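Local atomic coordinates of BtGH115A (Bacteroides thetaiotaomicron, PDB entry 5BY3), a protein that acts as a family GH115 4-O-methyl-alpha-glucuronidase with specificity for decorated arabinogalactans. Residues 36-50 with 113-127. Sequence-based numbering, arbitrary orientation.
Sequences EAPVVRTSLDLLSRD and SHGTAYGILEISRLL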
# COMPACT_ATOMS: atom_id res chain seq x y z
N GLU A 36 -1.40 -23.74 -24.06
CA GLU A 36 -1.59 -23.03 -22.81
C GLU A 36 -1.53 -21.52 -22.97
O GLU A 36 -0.81 -21.02 -23.84
CB GLU A 36 -0.57 -23.47 -21.79
CG GLU A 36 -1.23 -23.67 -20.44
CD GLU A 36 -1.32 -25.12 -19.99
OE1 GLU A 36 -0.85 -26.08 -20.67
OE2 GLU A 36 -1.87 -25.30 -18.91
N ALA A 37 -2.28 -20.81 -22.12
CA ALA A 37 -2.40 -19.36 -22.22
C ALA A 37 -1.03 -18.62 -22.16
O ALA A 37 -0.08 -19.14 -21.57
CB ALA A 37 -3.35 -18.84 -21.17
N PRO A 38 -0.92 -17.45 -22.80
CA PRO A 38 0.36 -16.69 -22.82
C PRO A 38 1.05 -16.56 -21.45
O PRO A 38 2.28 -16.73 -21.33
CB PRO A 38 -0.05 -15.31 -23.35
CG PRO A 38 -1.50 -15.46 -23.84
CD PRO A 38 -1.86 -16.92 -23.81
N VAL A 39 0.23 -16.32 -20.42
CA VAL A 39 0.69 -16.10 -19.07
C VAL A 39 1.45 -17.32 -18.59
O VAL A 39 2.43 -17.18 -17.84
CB VAL A 39 -0.47 -15.66 -18.14
CG1 VAL A 39 -1.59 -16.71 -18.08
CG2 VAL A 39 0.02 -15.28 -16.75
N VAL A 40 1.04 -18.51 -19.06
CA VAL A 40 1.75 -19.73 -18.67
C VAL A 40 3.14 -19.72 -19.31
O VAL A 40 4.14 -19.95 -18.63
CB VAL A 40 0.94 -21.03 -18.98
CG1 VAL A 40 1.75 -22.29 -18.64
CG2 VAL A 40 -0.34 -21.05 -18.18
N ARG A 41 3.21 -19.40 -20.59
CA ARG A 41 4.49 -19.41 -21.30
C ARG A 41 5.43 -18.31 -20.80
O ARG A 41 6.61 -18.55 -20.65
CB ARG A 41 4.28 -19.36 -22.83
CG ARG A 41 4.33 -20.74 -23.51
CD ARG A 41 3.47 -20.83 -24.78
NE ARG A 41 3.43 -19.57 -25.54
CZ ARG A 41 2.33 -18.83 -25.77
NH1 ARG A 41 1.13 -19.21 -25.32
NH2 ARG A 41 2.44 -17.70 -26.46
N THR A 42 4.88 -17.16 -20.46
CA THR A 42 5.64 -16.03 -19.90
C THR A 42 6.34 -16.40 -18.59
O THR A 42 7.48 -16.02 -18.40
CB THR A 42 4.73 -14.83 -19.67
OG1 THR A 42 4.04 -14.53 -20.88
CG2 THR A 42 5.55 -13.64 -19.29
N SER A 43 5.64 -17.14 -17.73
CA SER A 43 6.11 -17.56 -16.41
C SER A 43 7.15 -18.66 -16.49
O SER A 43 8.08 -18.73 -15.66
CB SER A 43 4.93 -18.08 -15.56
OG SER A 43 3.85 -17.16 -15.64
N LEU A 44 6.95 -19.53 -17.46
CA LEU A 44 7.97 -20.47 -17.84
C LEU A 44 9.29 -19.79 -18.17
O LEU A 44 10.32 -20.17 -17.62
CB LEU A 44 7.48 -21.35 -18.97
CG LEU A 44 6.79 -22.61 -18.44
CD1 LEU A 44 6.40 -23.49 -19.61
CD2 LEU A 44 7.69 -23.37 -17.49
N ASP A 45 9.26 -18.77 -19.03
CA ASP A 45 10.46 -17.97 -19.34
C ASP A 45 11.12 -17.43 -18.06
O ASP A 45 12.36 -17.55 -17.88
CB ASP A 45 10.14 -16.82 -20.31
CG ASP A 45 9.92 -17.28 -21.75
OD1 ASP A 45 10.03 -18.49 -22.07
OD2 ASP A 45 9.64 -16.40 -22.59
N LEU A 46 10.29 -16.89 -17.16
CA LEU A 46 10.76 -16.34 -15.90
C LEU A 46 11.40 -17.41 -15.04
O LEU A 46 12.41 -17.14 -14.43
CB LEU A 46 9.62 -15.71 -15.11
CG LEU A 46 9.43 -14.21 -15.21
CD1 LEU A 46 8.32 -13.78 -14.26
CD2 LEU A 46 10.74 -13.46 -14.93
N LEU A 47 10.85 -18.62 -15.03
CA LEU A 47 11.45 -19.71 -14.24
C LEU A 47 12.80 -20.14 -14.81
O LEU A 47 13.75 -20.42 -14.06
CB LEU A 47 10.50 -20.90 -14.09
CG LEU A 47 11.01 -22.13 -13.34
CD1 LEU A 47 11.16 -21.93 -11.85
CD2 LEU A 47 10.07 -23.29 -13.57
N SER A 48 12.87 -20.18 -16.13
CA SER A 48 14.05 -20.63 -16.83
C SER A 48 15.15 -19.68 -16.53
O SER A 48 16.27 -20.10 -16.22
CB SER A 48 13.80 -20.66 -18.34
OG SER A 48 12.67 -21.43 -18.57
N ARG A 49 14.82 -18.40 -16.60
CA ARG A 49 15.73 -17.34 -16.18
C ARG A 49 16.30 -17.60 -14.76
O ARG A 49 17.49 -17.43 -14.52
CB ARG A 49 15.02 -16.00 -16.28
CG ARG A 49 15.91 -14.81 -16.06
CD ARG A 49 15.20 -13.58 -16.56
NE ARG A 49 14.67 -12.79 -15.47
CZ ARG A 49 13.82 -11.78 -15.62
NH1 ARG A 49 13.35 -11.44 -16.82
NH2 ARG A 49 13.42 -11.10 -14.56
N ASP A 50 15.43 -18.07 -13.85
CA ASP A 50 15.79 -18.33 -12.46
C ASP A 50 16.51 -19.64 -12.30
O ASP A 50 17.45 -19.72 -11.53
CB ASP A 50 14.55 -18.27 -11.55
CG ASP A 50 13.84 -16.92 -11.63
OD1 ASP A 50 14.46 -15.93 -12.12
OD2 ASP A 50 12.66 -16.86 -11.23
N SER A 113 -5.53 -20.84 -15.97
CA SER A 113 -4.25 -20.40 -16.56
C SER A 113 -3.40 -19.60 -15.56
O SER A 113 -2.19 -19.82 -15.46
CB SER A 113 -4.51 -19.56 -17.80
OG SER A 113 -5.44 -20.18 -18.65
N HIS A 114 -4.02 -18.69 -14.83
CA HIS A 114 -3.30 -17.93 -13.82
C HIS A 114 -2.76 -18.84 -12.73
O HIS A 114 -1.58 -18.74 -12.35
CB HIS A 114 -4.14 -16.77 -13.31
CG HIS A 114 -4.12 -15.60 -14.24
ND1 HIS A 114 -4.80 -15.59 -15.43
CD2 HIS A 114 -3.42 -14.44 -14.20
CE1 HIS A 114 -4.56 -14.47 -16.08
NE2 HIS A 114 -3.73 -13.74 -15.35
N GLY A 115 -3.58 -19.80 -12.32
CA GLY A 115 -3.16 -20.82 -11.37
C GLY A 115 -1.93 -21.58 -11.81
O GLY A 115 -1.03 -21.83 -11.01
N THR A 116 -1.89 -21.97 -13.06
CA THR A 116 -0.74 -22.65 -13.60
C THR A 116 0.50 -21.73 -13.50
O THR A 116 1.53 -22.17 -13.01
CB THR A 116 -1.02 -23.11 -15.04
OG1 THR A 116 -2.21 -23.89 -15.03
CG2 THR A 116 0.13 -23.94 -15.62
N ALA A 117 0.35 -20.47 -13.93
CA ALA A 117 1.43 -19.47 -13.85
C ALA A 117 1.99 -19.35 -12.43
O ALA A 117 3.22 -19.35 -12.23
CB ALA A 117 0.95 -18.12 -14.35
N TYR A 118 1.08 -19.28 -11.45
CA TYR A 118 1.47 -19.02 -10.06
C TYR A 118 2.19 -20.22 -9.46
O TYR A 118 3.14 -20.04 -8.66
CB TYR A 118 0.25 -18.59 -9.24
CG TYR A 118 -0.34 -17.28 -9.69
CD1 TYR A 118 0.49 -16.24 -10.13
CD2 TYR A 118 -1.73 -17.05 -9.64
CE1 TYR A 118 -0.02 -15.03 -10.51
CE2 TYR A 118 -2.25 -15.81 -10.04
CZ TYR A 118 -1.39 -14.81 -10.49
OH TYR A 118 -1.82 -13.55 -10.91
N GLY A 119 1.76 -21.43 -9.88
CA GLY A 119 2.46 -22.70 -9.56
C GLY A 119 3.92 -22.77 -9.98
O GLY A 119 4.78 -23.16 -9.19
N ILE A 120 4.16 -22.40 -11.24
CA ILE A 120 5.50 -22.25 -11.83
C ILE A 120 6.40 -21.27 -11.07
O ILE A 120 7.57 -21.56 -10.78
CB ILE A 120 5.38 -21.80 -13.31
CG1 ILE A 120 4.61 -22.88 -14.10
CG2 ILE A 120 6.76 -21.49 -13.88
CD1 ILE A 120 4.27 -22.52 -15.54
N LEU A 121 5.83 -20.11 -10.76
CA LEU A 121 6.52 -19.07 -10.00
C LEU A 121 6.69 -19.40 -8.53
O LEU A 121 7.47 -18.76 -7.86
CB LEU A 121 5.82 -17.73 -10.21
CG LEU A 121 6.06 -17.19 -11.64
CD1 LEU A 121 5.27 -15.93 -11.93
CD2 LEU A 121 7.52 -16.93 -11.96
N GLU A 122 6.01 -20.42 -8.05
CA GLU A 122 6.21 -20.91 -6.68
C GLU A 122 7.54 -21.64 -6.60
O GLU A 122 8.22 -21.63 -5.56
CB GLU A 122 5.07 -21.85 -6.29
CG GLU A 122 5.10 -22.44 -4.89
CD GLU A 122 5.30 -21.41 -3.78
OE1 GLU A 122 4.67 -20.31 -3.79
OE2 GLU A 122 6.08 -21.74 -2.86
N ILE A 123 7.88 -22.29 -7.71
CA ILE A 123 9.10 -23.09 -7.83
C ILE A 123 10.24 -22.11 -7.81
O ILE A 123 11.26 -22.36 -7.20
CB ILE A 123 9.11 -23.92 -9.12
CG1 ILE A 123 7.92 -24.89 -9.10
CG2 ILE A 123 10.46 -24.63 -9.32
CD1 ILE A 123 7.87 -25.79 -10.31
N SER A 124 10.00 -20.95 -8.43
CA SER A 124 10.97 -19.88 -8.45
C SER A 124 11.21 -19.29 -7.03
O SER A 124 12.37 -19.04 -6.65
CB SER A 124 10.57 -18.88 -9.52
OG SER A 124 10.94 -17.58 -9.15
N ARG A 125 10.15 -19.11 -6.24
CA ARG A 125 10.27 -18.76 -4.80
C ARG A 125 11.06 -19.80 -3.97
O ARG A 125 11.87 -19.42 -3.11
CB ARG A 125 8.90 -18.49 -4.15
CG ARG A 125 8.29 -17.13 -4.52
CD ARG A 125 6.75 -17.11 -4.46
NE ARG A 125 6.22 -15.73 -4.47
CZ ARG A 125 6.23 -14.87 -3.42
NH1 ARG A 125 6.71 -15.21 -2.21
NH2 ARG A 125 5.73 -13.65 -3.58
N LEU A 126 10.79 -21.09 -4.23
CA LEU A 126 11.45 -22.23 -3.60
C LEU A 126 12.97 -22.26 -3.90
O LEU A 126 13.79 -22.73 -3.11
CB LEU A 126 10.82 -23.53 -4.12
CG LEU A 126 9.42 -23.89 -3.63
CD1 LEU A 126 8.97 -25.16 -4.28
CD2 LEU A 126 9.35 -24.06 -2.11
N LEU A 127 13.34 -21.79 -5.08
CA LEU A 127 14.72 -21.70 -5.44
C LEU A 127 15.38 -20.50 -4.74
O LEU A 127 16.58 -20.27 -4.90
CB LEU A 127 14.83 -21.61 -6.95
CG LEU A 127 14.37 -22.83 -7.71
CD1 LEU A 127 14.42 -22.47 -9.17
CD2 LEU A 127 15.27 -24.04 -7.47
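Ile120 and Val40 interlock as reciprocal knobs into holes. Val40 sits among Ser113, Thr116, Ala117 and Ile120. Ile120 fills the hole formed by Val40, Ser43, Leu44 and Leu47. Ile120 CD1 lies 3.8 Å from Leu44 CG. With chi1 at -62°, the other branch of the side chain, Ile120 CG2, meets Leu47 CD2 at 3.8 Å. Leu47 CD1 touches Ile123 CG2 and the backbone N of Ser124. The small Ser43 and Ala117 let the helices come close; Val40 CA and Ala117 CA are 4.8 Å apart. Here Ser43 OG lies against the Ala117 methyl. Ser43 OG donates to Val39 O at 2.6 Å, so its polar end is satisfied within its own helix. At the far end Ser124 OG donates to Asp50 OD2 at 2.8 Å, meeting the anti side of the carboxylate, 25° out of its plane. Asp50 OD2 also forms a salt bridge with Arg205. Were Asp50 an alanine, the Ser124 hydroxyl would probably lose its acceptor and Arg205 this countercharge. At the start, Val39 CG1 lies over one face of the His114 ring, offset toward the rim; His114 NE2 bonds to Gly236 O. The two helix axes, nearly parallel at 7°, come within 8.3 Å. Helix 193-205 packs on Ser43, Leu46 and Leu121, while Ile123 reaches strand 106-110 of the mixed sheet that includes strand 28-31, just before helix 38-55.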